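Putative peptidase (Bacteroides fragilis, PDB 5DYN) is the C-terminal part of a putative clostripain-family (peptidase C11) cysteine protease that probably cleaves and activates the B. fragilis toxin. Local coordinates at residues B[48-53]-B[77-82]; B[92-97]-B[199-204]; B[132-137]-B[165-170]. All coordinates share one frame; numbering follows the deposited sequence.

How the interactions relate
Interactions 1 and 2 both reach the five-stranded sheet, at different places: interaction 1 lays helix 78-92 on strand 50-53, an inner strand, whereas interaction 2 ties the loop after that same helix to the outermost strand 200-203. Interaction 3 lies on the opposite side of the chain's centre from interaction 1 and joins the ends of two helices. Their chemistry differs with burial. Interaction 1 is buried and apolar, aliphatic but for a tyrosine whose ring meets a methyl obliquely; interaction 2 is a surface contact made by one methionine over loop backbone; interaction 3, partly buried, puts a methyl group on a tyrosine face.

Interaction 1: B[48-53]-B[77-82]; sequences GSYLIS and NAALKI
Strand 50-53, with Tyr-50 and Ile-52, runs alongside the first turn of helix 78-92 (residues 78-82), with Ala-79 and Ile-82, the segment axes 9.2 Å apart and 9° from parallel in the same N-to-C sense. The CA atoms of Tyr-50 and Ala-79 are the nearest pair across the contact, at 6.6 Å. Ala-79 sits at the middle of the interface. Its methyl group enters between the two strand side chains that point at the helix, with Ala-79 CB 3.8 Å from Tyr-50 CB and 3.7 Å from Ile-52 CD1. Tyr-50 thus offers mainly the root of its side chain; its ring meets the methyl obliquely, with Ala-79 CB 4.0 Å from Tyr-50 CG. Leu-51, between them in sequence, points to the other side of the sheet, so only every second residue of the strand serves this helix. This is the layered α/β packing of the caspase-like fold to which clan CD peptidases belong: helix 78-92 lies against one face of the central mixed sheet, and the chain returns from it along strand 110-115, antiparallel to strand 50-53. Ile-52 reaches the helix itself. With CG1 opposite the backbone carbonyl carbon and the chain extended at chi2 (168°), its CD1 is carried out to the helix backbone, 3.6 Å from Ala-79 CA. One turn further along the helix, Ile-82 presents its CD1 from the side to the end of Ile-52, 3.9 Å from Ile-52 CD1. Ile-82 also touches Val-68, Ala-71 and Met-72 of helix 65-72, while Ile-52 rests on Val-111 and Val-113 of strand 110-115; both isoleucines touch Phe-27 of strand 25-31. Beside them Ala-78 packs on Arg-16 of a neighbouring subunit, which places the start of the helix next to the second chain of the assembly.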
loop_
_atom_site.group_PDB
_atom_site.type_symbol
_atom_site.label_atom_id
_atom_site.label_comp_id
_atom_site.label_asym_id
_atom_site.label_seq_id
_atom_site.Cartn_x
_atom_site.Cartn_y
_atom_site.Cartn_z
ATOM N N GLY B 48 -4.170 6.526 10.031
ATOM C CA GLY B 48 -4.278 5.227 10.652
ATOM C C GLY B 48 -3.047 4.843 11.435
ATOM O O GLY B 48 -2.137 5.650 11.617
ATOM N N SER B 49 -3.023 3.599 11.896
ATOM C CA SER B 49 -1.925 3.113 12.715
ATOM C C SER B 49 -0.900 2.330 11.897
ATOM O O SER B 49 0.303 2.499 12.081
ATOM C CB SER B 49 -2.466 2.246 13.851
ATOM O OG SER B 49 -3.503 2.921 14.539
ATOM N N TYR B 50 -1.375 1.480 10.990
ATOM C CA TYR B 50 -0.474 0.623 10.223
ATOM C C TYR B 50 -0.718 0.672 8.718
ATOM O O TYR B 50 -1.862 0.674 8.259
ATOM C CB TYR B 50 -0.582 -0.819 10.718
ATOM C CG TYR B 50 -0.196 -0.970 12.169
ATOM C CD1 TYR B 50 1.139 -1.029 12.549
ATOM C CD2 TYR B 50 -1.166 -1.038 13.164
ATOM C CE1 TYR B 50 1.498 -1.158 13.876
ATOM C CE2 TYR B 50 -0.816 -1.167 14.494
ATOM C CZ TYR B 50 0.519 -1.226 14.844
ATOM O OH TYR B 50 0.879 -1.354 16.164
ATOM N N LEU B 51 0.375 0.713 7.959
ATOM C CA LEU B 51 0.324 0.671 6.502
ATOM C C LEU B 51 0.718 -0.716 6.007
ATOM O O LEU B 51 1.800 -1.209 6.323
ATOM C CB LEU B 51 1.248 1.728 5.893
ATOM C CG LEU B 51 1.349 1.726 4.366
ATOM C CD1 LEU B 51 0.038 2.170 3.741
ATOM C CD2 LEU B 51 2.494 2.596 3.886
ATOM N N ILE B 52 -0.162 -1.342 5.232
ATOM C CA ILE B 52 0.076 -2.699 4.753
ATOM C C ILE B 52 0.069 -2.772 3.230
ATOM O O ILE B 52 -0.958 -2.520 2.597
ATOM C CB ILE B 52 -0.980 -3.678 5.297
ATOM C CG1 ILE B 52 -1.226 -3.432 6.787
ATOM C CG2 ILE B 52 -0.560 -5.119 5.033
ATOM C CD1 ILE B 52 -2.446 -4.140 7.326
ATOM N N SER B 53 1.212 -3.125 2.651
ATOM C CA SER B 53 1.336 -3.265 1.204
ATOM C C SER B 53 2.680 -3.886 0.840
ATOM O O SER B 53 3.383 -4.419 1.702
ATOM C CB SER B 53 1.179 -1.905 0.512
ATOM O OG SER B 53 1.083 -2.048 -0.895
ATOM N N ASN B 77 -4.181 -7.066 16.573
ATOM C CA ASN B 77 -3.100 -7.479 15.680
ATOM C C ASN B 77 -3.618 -7.868 14.306
ATOM O O ASN B 77 -3.049 -8.733 13.642
ATOM C CB ASN B 77 -2.300 -8.633 16.288
ATOM C CG ASN B 77 -1.488 -8.204 17.486
ATOM O OD1 ASN B 77 -1.660 -8.726 18.588
ATOM N ND2 ASN B 77 -0.596 -7.241 17.281
ATOM N N ALA B 78 -4.697 -7.217 13.888
ATOM C CA ALA B 78 -5.275 -7.464 12.577
ATOM C C ALA B 78 -4.251 -7.189 11.482
ATOM O O ALA B 78 -4.108 -7.981 10.553
ATOM C CB ALA B 78 -6.518 -6.613 12.375
ATOM N N ALA B 79 -3.531 -6.078 11.613
ATOM C CA ALA B 79 -2.557 -5.662 10.610
ATOM C C ALA B 79 -1.499 -6.735 10.379
ATOM O O ALA B 79 -1.167 -7.054 9.238
ATOM C CB ALA B 79 -1.902 -4.353 11.017
ATOM N N LEU B 80 -0.984 -7.298 11.467
ATOM C CA LEU B 80 0.005 -8.368 11.369
ATOM C C LEU B 80 -0.616 -9.628 10.778
ATOM O O LEU B 80 -0.002 -10.311 9.958
ATOM C CB LEU B 80 0.607 -8.674 12.740
ATOM C CG LEU B 80 1.591 -7.652 13.308
ATOM C CD1 LEU B 80 2.011 -8.050 14.712
ATOM C CD2 LEU B 80 2.805 -7.519 12.401
ATOM N N LYS B 81 -1.838 -9.930 11.201
ATOM C CA LYS B 81 -2.522 -11.125 10.737
ATOM C C LYS B 81 -2.897 -11.003 9.261
ATOM O O LYS B 81 -2.839 -11.986 8.526
ATOM C CB LYS B 81 -3.753 -11.397 11.598
ATOM C CG LYS B 81 -3.407 -11.909 12.990
ATOM C CD LYS B 81 -4.586 -11.799 13.934
ATOM C CE LYS B 81 -4.278 -12.416 15.288
ATOM N NZ LYS B 81 -4.062 -13.888 15.186
ATOM N N ILE B 82 -3.264 -9.798 8.831
ATOM C CA ILE B 82 -3.514 -9.532 7.414
ATOM C C ILE B 82 -2.269 -9.830 6.582
ATOM O O ILE B 82 -2.333 -10.533 5.571
ATOM C CB ILE B 82 -3.939 -8.069 7.168
ATOM C CG1 ILE B 82 -5.328 -7.801 7.751
ATOM C CG2 ILE B 82 -3.940 -7.754 5.677
ATOM C CD1 ILE B 82 -5.686 -6.330 7.813
#

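Interaction 2: B[92-97]-B[199-204]; sequences SRYDDG and AGMFTM. Unlike the reference sequence in segment 92-97: Asp-95 (reference Asn).
Met-201 is the one residue of segment 199-204 that meets segment 92-97, touching Asp-96, Gly-97 and the ring of Tyr-94. Ahead of it, Gly-200 leads the chain, with positive phi, into the corner at Met-201. There the side chain turns toward the loop and folds at both chi2 (-58°) and chi3 (-58°), so that sulfur and methyl curl over the backbone at Asp-96 and Gly-97. Met-201 SD lies 3.6 Å from Gly-97 CA, and Met-201 CG is 3.9 Å from Asp-96 O. The methyl reaches further in: Met-201 CE stands 4.1 Å from Asp-96 OD1 and 4.4 Å from Tyr-94 CE1, meeting the ring obliquely. Asp-96 N lies over the centre of one face of that ring. The carboxylate of Asp-96 is engaged by Arg-193 of strand 185-196 in a salt bridge, and Met-201 packs on the same arginine. After the corner Phe-202 points away from the loop, and its side chain touches Thr-56, Met-146 and Arg-150, with Gly-200 O in plane at its ring edge. Met-204 follows it onto Met-146. The arrangement is surface packing at a sheet margin: the loop that leaves helix 78-92 is fastened beside edge strand 200-203 of the central mixed sheet, where the Tyr-94 side chain comes within about 4 Å of a bound sodium ion.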
loop_
_atom_site.group_PDB
_atom_site.type_symbol
_atom_site.label_atom_id
_atom_site.label_comp_id
_atom_site.label_asym_id
_atom_site.label_seq_id
_atom_site.Cartn_x
_atom_site.Cartn_y
_atom_site.Cartn_z
ATOM N N SER B 92 3.232 -20.755 0.381
ATOM C CA SER B 92 2.855 -22.164 0.348
ATOM C C SER B 92 2.828 -22.681 -1.082
ATOM O O SER B 92 3.105 -23.853 -1.339
ATOM C CB SER B 92 1.489 -22.372 1.004
ATOM O OG SER B 92 1.542 -22.079 2.389
ATOM N N ARG B 93 2.494 -21.795 -2.013
ATOM C CA ARG B 93 2.380 -22.166 -3.416
ATOM C C ARG B 93 3.588 -21.690 -4.221
ATOM O O ARG B 93 3.606 -21.789 -5.447
ATOM C CB ARG B 93 1.085 -21.599 -3.998
ATOM C CG ARG B 93 -0.160 -22.163 -3.333
ATOM C CD ARG B 93 -1.394 -21.323 -3.600
ATOM N NE ARG B 93 -2.588 -21.944 -3.034
ATOM C CZ ARG B 93 -2.915 -21.901 -1.746
ATOM N NH1 ARG B 93 -2.138 -21.258 -0.885
ATOM N NH2 ARG B 93 -4.019 -22.498 -1.318
ATOM N N TYR B 94 4.599 -21.188 -3.519
ATOM C CA TYR B 94 5.800 -20.671 -4.160
ATOM C C TYR B 94 6.627 -21.783 -4.792
ATOM O O TYR B 94 7.000 -22.746 -4.125
ATOM C CB TYR B 94 6.651 -19.898 -3.151
ATOM C CG TYR B 94 7.951 -19.373 -3.715
ATOM C CD1 TYR B 94 7.976 -18.238 -4.517
ATOM C CD2 TYR B 94 9.156 -20.006 -3.442
ATOM C CE1 TYR B 94 9.165 -17.752 -5.032
ATOM C CE2 TYR B 94 10.349 -19.528 -3.953
ATOM C CZ TYR B 94 10.347 -18.402 -4.748
ATOM O OH TYR B 94 11.531 -17.924 -5.260
ATOM N N ASP B 95 6.911 -21.645 -6.081
ATOM C CA ASP B 95 7.745 -22.608 -6.786
ATOM C C ASP B 95 8.692 -21.874 -7.730
ATOM O O ASP B 95 8.942 -22.319 -8.853
ATOM C CB ASP B 95 6.881 -23.613 -7.553
ATOM C CG ASP B 95 7.646 -24.871 -7.939
ATOM O OD1 ASP B 95 8.638 -25.203 -7.256
ATOM O OD2 ASP B 95 7.252 -25.530 -8.924
ATOM N N ASP B 96 9.207 -20.741 -7.254
ATOM C CA ASP B 96 10.123 -19.890 -8.012
ATOM C C ASP B 96 9.566 -19.531 -9.394
ATOM O O ASP B 96 10.297 -19.493 -10.382
ATOM C CB ASP B 96 11.493 -20.564 -8.146
ATOM C CG ASP B 96 12.588 -19.587 -8.556
ATOM O OD1 ASP B 96 12.497 -18.395 -8.190
ATOM O OD2 ASP B 96 13.539 -20.012 -9.247
ATOM N N GLY B 97 8.261 -19.280 -9.451
ATOM C CA GLY B 97 7.628 -18.806 -10.667
ATOM C C GLY B 97 7.418 -19.838 -11.762
ATOM O O GLY B 97 7.037 -19.489 -12.880
ATOM N N ALA B 199 9.675 -7.593 -15.801
ATOM C CA ALA B 199 10.996 -8.210 -15.900
ATOM C C ALA B 199 10.989 -9.715 -15.612
ATOM O O ALA B 199 11.952 -10.417 -15.923
ATOM C CB ALA B 199 11.962 -7.508 -14.963
ATOM N N GLY B 200 9.910 -10.211 -15.018
ATOM C CA GLY B 200 9.822 -11.618 -14.671
ATOM C C GLY B 200 10.186 -11.869 -13.222
ATOM O O GLY B 200 10.130 -10.959 -12.390
ATOM N N MET B 201 10.552 -13.108 -12.912
ATOM C CA MET B 201 11.018 -13.435 -11.573
ATOM C C MET B 201 12.295 -12.664 -11.284
ATOM O O MET B 201 13.218 -12.652 -12.095
ATOM C CB MET B 201 11.255 -14.939 -11.424
ATOM C CG MET B 201 10.002 -15.785 -11.562
ATOM S SD MET B 201 8.731 -15.349 -10.359
ATOM C CE MET B 201 9.601 -15.606 -8.815
ATOM N N PHE B 202 12.334 -12.003 -10.132
ATOM C CA PHE B 202 13.520 -11.266 -9.719
ATOM C C PHE B 202 13.831 -11.548 -8.256
ATOM O O PHE B 202 12.928 -11.816 -7.463
ATOM C CB PHE B 202 13.335 -9.764 -9.950
ATOM C CG PHE B 202 12.306 -9.126 -9.059
ATOM C CD1 PHE B 202 10.955 -9.210 -9.363
ATOM C CD2 PHE B 202 12.690 -8.420 -7.927
ATOM C CE1 PHE B 202 10.006 -8.617 -8.546
ATOM C CE2 PHE B 202 11.746 -7.822 -7.106
ATOM C CZ PHE B 202 10.402 -7.921 -7.417
ATOM N N THR B 203 15.112 -11.490 -7.905
ATOM C CA THR B 203 15.547 -11.786 -6.544
ATOM C C THR B 203 15.223 -10.650 -5.573
ATOM O O THR B 203 15.481 -9.478 -5.852
ATOM C CB THR B 203 17.067 -12.071 -6.494
ATOM O OG1 THR B 203 17.388 -13.138 -7.395
ATOM C CG2 THR B 203 17.497 -12.456 -5.086
ATOM N N MET B 204 14.645 -11.011 -4.432
ATOM C CA MET B 204 14.453 -10.072 -3.340
ATOM C C MET B 204 15.629 -10.174 -2.377
ATOM O O MET B 204 15.758 -11.170 -1.664
ATOM C CB MET B 204 13.139 -10.349 -2.607
ATOM C CG MET B 204 12.899 -9.443 -1.411
ATOM S SD MET B 204 12.585 -7.741 -1.909
ATOM C CE MET B 204 10.988 -7.908 -2.702
#

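Interaction 3: B[132-137]-B[165-170]; sequences RYITGK and YQITAG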
loop_
_atom_site.group_PDB
_atom_site.type_symbol
_atom_site.label_atom_id
_atom_site.label_comp_id
_atom_site.label_asym_id
_atom_site.label_seq_id
_atom_site.Cartn_x
_atom_site.Cartn_y
_atom_site.Cartn_z
ATOM N N ARG B 132 24.133 15.595 5.548
ATOM C CA ARG B 132 25.492 15.326 5.992
ATOM C C ARG B 132 26.251 14.399 5.043
ATOM O O ARG B 132 27.474 14.493 4.918
ATOM C CB ARG B 132 25.443 14.728 7.400
ATOM C CG ARG B 132 26.773 14.537 8.092
ATOM C CD ARG B 132 26.539 14.343 9.582
ATOM N NE ARG B 132 27.612 13.598 10.234
ATOM C CZ ARG B 132 27.564 13.182 11.496
ATOM N NH1 ARG B 132 26.494 13.439 12.238
ATOM N NH2 ARG B 132 28.579 12.504 12.015
ATOM N N TYR B 133 25.527 13.510 4.368
ATOM C CA TYR B 133 26.161 12.503 3.521
ATOM C C TYR B 133 25.825 12.671 2.044
ATOM O O TYR B 133 26.259 11.879 1.210
ATOM C CB TYR B 133 25.766 11.100 3.985
ATOM C CG TYR B 133 26.407 10.706 5.292
ATOM C CD1 TYR B 133 25.779 10.971 6.501
ATOM C CD2 TYR B 133 27.648 10.081 5.319
ATOM C CE1 TYR B 133 26.362 10.618 7.698
ATOM C CE2 TYR B 133 28.240 9.724 6.511
ATOM C CZ TYR B 133 27.593 9.996 7.699
ATOM O OH TYR B 133 28.176 9.644 8.895
ATOM N N ILE B 134 25.042 13.694 1.727
ATOM C CA ILE B 134 24.728 14.016 0.340
ATOM C C ILE B 134 24.978 15.504 0.124
ATOM O O ILE B 134 24.049 16.310 0.087
ATOM C CB ILE B 134 23.273 13.658 -0.023
ATOM C CG1 ILE B 134 22.936 12.239 0.442
ATOM C CG2 ILE B 134 23.043 13.796 -1.523
ATOM C CD1 ILE B 134 21.505 11.838 0.184
ATOM N N THR B 135 26.252 15.860 -0.001
ATOM C CA THR B 135 26.655 17.258 -0.074
ATOM C C THR B 135 26.699 17.775 -1.509
ATOM O O THR B 135 26.619 18.981 -1.741
ATOM C CB THR B 135 28.032 17.468 0.583
ATOM O OG1 THR B 135 28.985 16.570 -0.003
ATOM C CG2 THR B 135 27.949 17.200 2.078
ATOM N N GLY B 136 26.820 16.858 -2.467
ATOM C CA GLY B 136 26.872 17.223 -3.872
ATOM C C GLY B 136 25.711 16.673 -4.682
ATOM O O GLY B 136 24.892 15.911 -4.171
ATOM N N LYS B 137 25.642 17.065 -5.951
ATOM C CA LYS B 137 24.586 16.604 -6.850
ATOM C C LYS B 137 25.147 15.656 -7.904
ATOM O O LYS B 137 25.797 16.085 -8.859
ATOM C CB LYS B 137 23.893 17.792 -7.523
ATOM C CG LYS B 137 22.798 17.402 -8.507
ATOM C CD LYS B 137 22.050 18.628 -9.008
ATOM C CE LYS B 137 21.023 18.260 -10.066
ATOM N NZ LYS B 137 20.365 19.469 -10.637
ATOM N N TYR B 165 22.271 2.917 4.493
ATOM C CA TYR B 165 23.453 2.112 4.776
ATOM C C TYR B 165 24.572 2.398 3.776
ATOM O O TYR B 165 25.745 2.476 4.143
ATOM C CB TYR B 165 23.100 0.624 4.753
ATOM C CG TYR B 165 24.245 -0.282 5.142
ATOM C CD1 TYR B 165 24.447 -0.642 6.467
ATOM C CD2 TYR B 165 25.121 -0.782 4.185
ATOM C CE1 TYR B 165 25.489 -1.470 6.829
ATOM C CE2 TYR B 165 26.166 -1.612 4.539
ATOM C CZ TYR B 165 26.344 -1.951 5.862
ATOM O OH TYR B 165 27.381 -2.777 6.224
ATOM N N GLN B 166 24.194 2.547 2.513
ATOM C CA GLN B 166 25.151 2.803 1.444
ATOM C C GLN B 166 25.873 4.135 1.641
ATOM O O GLN B 166 27.104 4.194 1.622
ATOM C CB GLN B 166 24.441 2.785 0.090
ATOM C CG GLN B 166 25.366 2.806 -1.118
ATOM C CD GLN B 166 25.839 1.421 -1.513
ATOM O OE1 GLN B 166 26.239 0.622 -0.666
ATOM N NE2 GLN B 166 25.782 1.126 -2.807
ATOM N N ILE B 167 25.103 5.199 1.838
ATOM C CA ILE B 167 25.666 6.543 1.901
ATOM C C ILE B 167 26.406 6.809 3.208
ATOM O O ILE B 167 27.233 7.717 3.284
ATOM C CB ILE B 167 24.574 7.614 1.714
ATOM C CG1 ILE B 167 23.606 7.615 2.898
ATOM C CG2 ILE B 167 23.825 7.381 0.410
ATOM C CD1 ILE B 167 22.548 8.689 2.805
ATOM N N THR B 168 26.114 6.019 4.237
ATOM C CA THR B 168 26.817 6.152 5.510
ATOM C C THR B 168 27.864 5.059 5.679
ATOM O O THR B 168 28.520 4.983 6.716
ATOM C CB THR B 168 25.851 6.097 6.711
ATOM O OG1 THR B 168 25.244 4.803 6.779
ATOM C CG2 THR B 168 24.774 7.159 6.586
ATOM N N ALA B 169 28.003 4.209 4.664
ATOM C CA ALA B 169 28.926 3.078 4.704
ATOM C C ALA B 169 28.725 2.237 5.963
ATOM O O ALA B 169 29.666 1.633 6.475
ATOM C CB ALA B 169 30.365 3.561 4.613
ATOM N N GLY B 170 27.492 2.219 6.459
ATOM C CA GLY B 170 27.149 1.486 7.662
ATOM C C GLY B 170 27.904 1.919 8.904
ATOM O O GLY B 170 28.187 1.095 9.774
#
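Tyr-133 and Thr-168 are brought together by their first torsions: chi1 of -72° swings the tyrosine ring out beside its own backbone N, and chi1 of 65° in Thr-168 sets CG2 opposite its carbonyl carbon, facing that ring. The methyl comes down on the middle of the ring, 3.9 Å from Thr-168 CG2 to the ring centroid and only 9° off the normal, a CH-pi contact over the face. The two side chains stand roughly at a right angle. Beside the methyl, the backbone of the second helix also leans on the tyrosine: Ile-167 O approaches the ring obliquely, 3.1 Å from Tyr-133 CD2. At the root of the tyrosine the contact turns aliphatic. Ile-167 CD1 lies 4.2 Å from Tyr-133 CB and 4.2 Å from Ile-134 CD1, so one methyl bridges two successive residues where helix 130-133 gives way to loop. Ile-134 also touches Phe-140, Trp-238 and Thr-241. The polar ends are satisfied outside the contact: Tyr-133 OH is hydrogen-bonded to Asp-173 and Asn-171, which fixes the far end of the ring, and Thr-168 OG1 bonds back to Ile-164 O of helix 160-167. The same threonine oxygen takes a weak bond from Gly-170 N, 3.4 Å from N to OG1. Gly-170 N has a firmer partner in Tyr-165 O, at 2.9 Å, and Ala-169 N bonds to Gln-166 O, at 3.2 Å. With Ala-169 at positive phi, these two backbone bonds form a Schellman motif, and the contact is thus a packing of two helix C-terminal ends, one of them closed by that motif, away from the central sheet.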